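Side-chain contact in aminopeptidase-like protein (Chaetomium thermophilum, PDB 5JM6), which assembles as a dodecamer and is probably a zinc-dependent aminopeptidase of the M18 family: residues 114-119 / 316-321. Residues are numbered along the deposited sequence; the frame is centred on the assembly and turned at random.
Sequences AFTVGQ and MALLHA
Leu318, near the C-terminal end of helix 305-320, reaches onto strand 111-117 and meets Ala114 and Thr116 with its two methyl groups. CB leaves the helix pointing toward the strand but is still too far off to touch it. CG, anti to the backbone N (chi1 -173°), carries the side chain on to the strand and likewise stops short of contact. The fork does the touching. CD2 lies against the Ala114 methyl, CB to CD2 3.6 Å, and against the carbonyl of the same residue, with Ala114 O 3.4 Å from Leu318 CD2. CD1, the other branch, lies by Thr116 and meets its methyl more loosely, Leu318 CD1 to Thr116 CG2 4.2 Å, the two side chains passing each other in opposite directions. Thr116 offers that methyl because CG2 sits anti to its own carbonyl carbon. One leucine thus spans two residues of the same strand face, while Phe115 between them turns its ring to the other side, onto Leu87, Ile330 and Leu332. No hydrogen bond crosses; the contact is van der Waals packing, methyl on methyl and methyl on a backbone carbonyl, and it is buried.

Helix and strand run nearly parallel here, their axes 24° apart and 9.4 Å at closest approach, so the helix lies along the face of the sheet. Strand 111-117 is bonded between strands 102-107 and 330-336 of the large mixed sheet, and Leu318 also touches Tyr84 and Val333. Helix 495-514 packs beside helix 305-320, taking Ala317 against Tyr503, whereas the zinc ligand Asp306 belongs to the helix's far, N-terminal end.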
ATOM      1  N   ALA A 114      -2.979 -16.082 -56.179  1.00 29.14           N
ATOM      2  CA  ALA A 114      -2.692 -15.916 -57.600  1.00 24.46           C
ATOM      3  C   ALA A 114      -1.321 -16.485 -57.933  1.00 30.12           C
ATOM      4  O   ALA A 114      -0.384 -16.360 -57.144  1.00 33.55           O
ATOM      5  CB  ALA A 114      -2.768 -14.450 -57.991  1.00 24.45           C
ATOM      6  N   PHE A 115      -1.201 -17.114 -59.097  1.00 29.08           N
ATOM      7  CA  PHE A 115       0.066 -17.721 -59.483  1.00 29.13           C
ATOM      8  C   PHE A 115       0.257 -17.804 -60.993  1.00 31.80           C
ATOM      9  O   PHE A 115      -0.709 -17.815 -61.757  1.00 30.12           O
ATOM     10  CB  PHE A 115       0.196 -19.120 -58.865  1.00 26.54           C
ATOM     11  CG  PHE A 115      -0.862 -20.091 -59.315  1.00 28.30           C
ATOM     12  CD1 PHE A 115      -2.112 -20.106 -58.717  1.00 30.10           C
ATOM     13  CD2 PHE A 115      -0.599 -21.003 -60.327  1.00 31.13           C
ATOM     14  CE1 PHE A 115      -3.084 -21.001 -59.127  1.00 29.59           C
ATOM     15  CE2 PHE A 115      -1.567 -21.902 -60.740  1.00 29.23           C
ATOM     16  CZ  PHE A 115      -2.811 -21.899 -60.141  1.00 28.96           C
ATOM     17  N   THR A 116       1.520 -17.845 -61.409  1.00 32.08           N
ATOM     18  CA  THR A 116       1.876 -18.091 -62.801  1.00 32.12           C
ATOM     19  C   THR A 116       2.724 -19.349 -62.897  1.00 29.68           C
ATOM     20  O   THR A 116       3.604 -19.585 -62.068  1.00 29.58           O
ATOM     21  CB  THR A 116       2.658 -16.919 -63.423  1.00 31.84           C
ATOM     22  OG1 THR A 116       3.994 -16.905 -62.907  1.00 35.65           O
ATOM     23  CG2 THR A 116       1.978 -15.598 -63.118  1.00 32.48           C
ATOM     24  N   VAL A 117       2.453 -20.152 -63.918  1.00 35.53           N
ATOM     25  CA  VAL A 117       3.182 -21.390 -64.146  1.00 34.24           C
ATOM     26  C   VAL A 117       4.262 -21.157 -65.195  1.00 37.90           C
ATOM     27  O   VAL A 117       3.957 -20.751 -66.312  1.00 42.97           O
ATOM     28  CB  VAL A 117       2.239 -22.515 -64.610  1.00 31.91           C
ATOM     29  CG1 VAL A 117       2.967 -23.848 -64.638  1.00 34.03           C
ATOM     30  CG2 VAL A 117       1.009 -22.580 -63.711  1.00 30.35           C
ATOM     31  N   GLY A 118       5.519 -21.396 -64.838  1.00 34.69           N
ATOM     32  CA  GLY A 118       6.613 -21.209 -65.775  1.00 34.60           C
ATOM     33  C   GLY A 118       6.473 -22.099 -66.997  1.00 39.38           C
ATOM     34  O   GLY A 118       5.916 -23.192 -66.912  1.00 37.76           O
ATOM     35  N   GLN A 119       6.968 -21.633 -68.140  1.00 39.74           N
ATOM     36  CA  GLN A 119       6.863 -22.394 -69.384  1.00 40.95           C
ATOM     37  C   GLN A 119       7.705 -23.663 -69.356  1.00 39.07           C
ATOM     38  O   GLN A 119       7.450 -24.603 -70.108  1.00 42.49           O
ATOM     39  CB  GLN A 119       7.285 -21.543 -70.580  1.00 42.80           C
ATOM     40  CG  GLN A 119       6.430 -20.321 -70.825  1.00 59.13           C
ATOM     41  CD  GLN A 119       7.035 -19.409 -71.871  1.00 72.01           C
ATOM     42  OE1 GLN A 119       7.472 -19.864 -72.930  1.00 66.67           O
ATOM     43  NE2 GLN A 119       7.085 -18.117 -71.572  1.00 62.45           N
ATOM     44  N   MET A 316       1.731  -6.686 -56.511  1.00 31.72           N
ATOM     45  CA  MET A 316       2.313  -5.951 -57.632  1.00 29.44           C
ATOM     46  C   MET A 316       3.570  -6.638 -58.158  1.00 30.13           C
ATOM     47  O   MET A 316       3.849  -6.591 -59.356  1.00 30.81           O
ATOM     48  CB  MET A 316       2.632  -4.506 -57.236  1.00 28.58           C
ATOM     49  CG  MET A 316       1.411  -3.633 -56.967  1.00 31.59           C
ATOM     50  SD  MET A 316       0.335  -3.375 -58.397  1.00 35.05           S
ATOM     51  CE  MET A 316       1.376  -2.364 -59.449  1.00 34.05           C
ATOM     52  N   ALA A 317       4.326  -7.274 -57.270  1.00 32.29           N
ATOM     53  CA  ALA A 317       5.508  -8.018 -57.688  1.00 33.74           C
ATOM     54  C   ALA A 317       5.123  -9.146 -58.638  1.00 34.59           C
ATOM     55  O   ALA A 317       5.785  -9.366 -59.651  1.00 35.50           O
ATOM     56  CB  ALA A 317       6.247  -8.566 -56.490  1.00 28.64           C
ATOM     57  N   LEU A 318       4.047  -9.857 -58.310  1.00 31.33           N
ATOM     58  CA  LEU A 318       3.562 -10.922 -59.177  1.00 34.25           C
ATOM     59  C   LEU A 318       3.170 -10.365 -60.543  1.00 36.12           C
ATOM     60  O   LEU A 318       3.560 -10.909 -61.574  1.00 43.08           O
ATOM     61  CB  LEU A 318       2.376 -11.647 -58.543  1.00 38.15           C
ATOM     62  CG  LEU A 318       1.897 -12.886 -59.302  1.00 29.14           C
ATOM     63  CD1 LEU A 318       3.026 -13.897 -59.430  1.00 32.51           C
ATOM     64  CD2 LEU A 318       0.697 -13.509 -58.613  1.00 27.77           C
ATOM     65  N   LEU A 319       2.411  -9.273 -60.547  1.00 32.16           N
ATOM     66  CA  LEU A 319       1.990  -8.651 -61.799  1.00 26.96           C
ATOM     67  C   LEU A 319       3.179  -8.169 -62.630  1.00 29.09           C
ATOM     68  O   LEU A 319       3.101  -8.109 -63.856  1.00 29.22           O
ATOM     69  CB  LEU A 319       1.042  -7.477 -61.534  1.00 25.74           C
ATOM     70  CG  LEU A 319      -0.364  -7.787 -61.012  1.00 28.23           C
ATOM     71  CD1 LEU A 319      -1.209  -6.521 -60.996  1.00 29.86           C
ATOM     72  CD2 LEU A 319      -1.035  -8.872 -61.842  1.00 34.03           C
ATOM     73  N   HIS A 320       4.265  -7.797 -61.962  1.00 34.54           N
ATOM     74  CA  HIS A 320       5.450  -7.291 -62.652  1.00 35.48           C
ATOM     75  C   HIS A 320       6.569  -8.321 -62.842  1.00 34.76           C
ATOM     76  O   HIS A 320       7.642  -7.984 -63.340  1.00 34.14           O
ATOM     77  CB  HIS A 320       5.991  -6.065 -61.917  1.00 31.40           C
ATOM     78  CG  HIS A 320       5.157  -4.836 -62.110  1.00 40.25           C
ATOM     79  ND1 HIS A 320       5.530  -3.806 -62.944  1.00 44.16           N
ATOM     80  CD2 HIS A 320       3.958  -4.482 -61.588  1.00 41.59           C
ATOM     81  CE1 HIS A 320       4.603  -2.864 -62.922  1.00 45.27           C
ATOM     82  NE2 HIS A 320       3.638  -3.250 -62.106  1.00 46.42           N
ATOM     83  N   ALA A 321       6.332  -9.564 -62.438  1.00 33.52           N
ATOM     84  CA  ALA A 321       7.367 -10.591 -62.528  1.00 31.20           C
ATOM     85  C   ALA A 321       7.654 -10.990 -63.975  1.00 36.03           C
ATOM     86  O   ALA A 321       6.807 -10.828 -64.854  1.00 37.72           O
ATOM     87  CB  ALA A 321       6.969 -11.814 -61.717  1.00 30.59           C
TER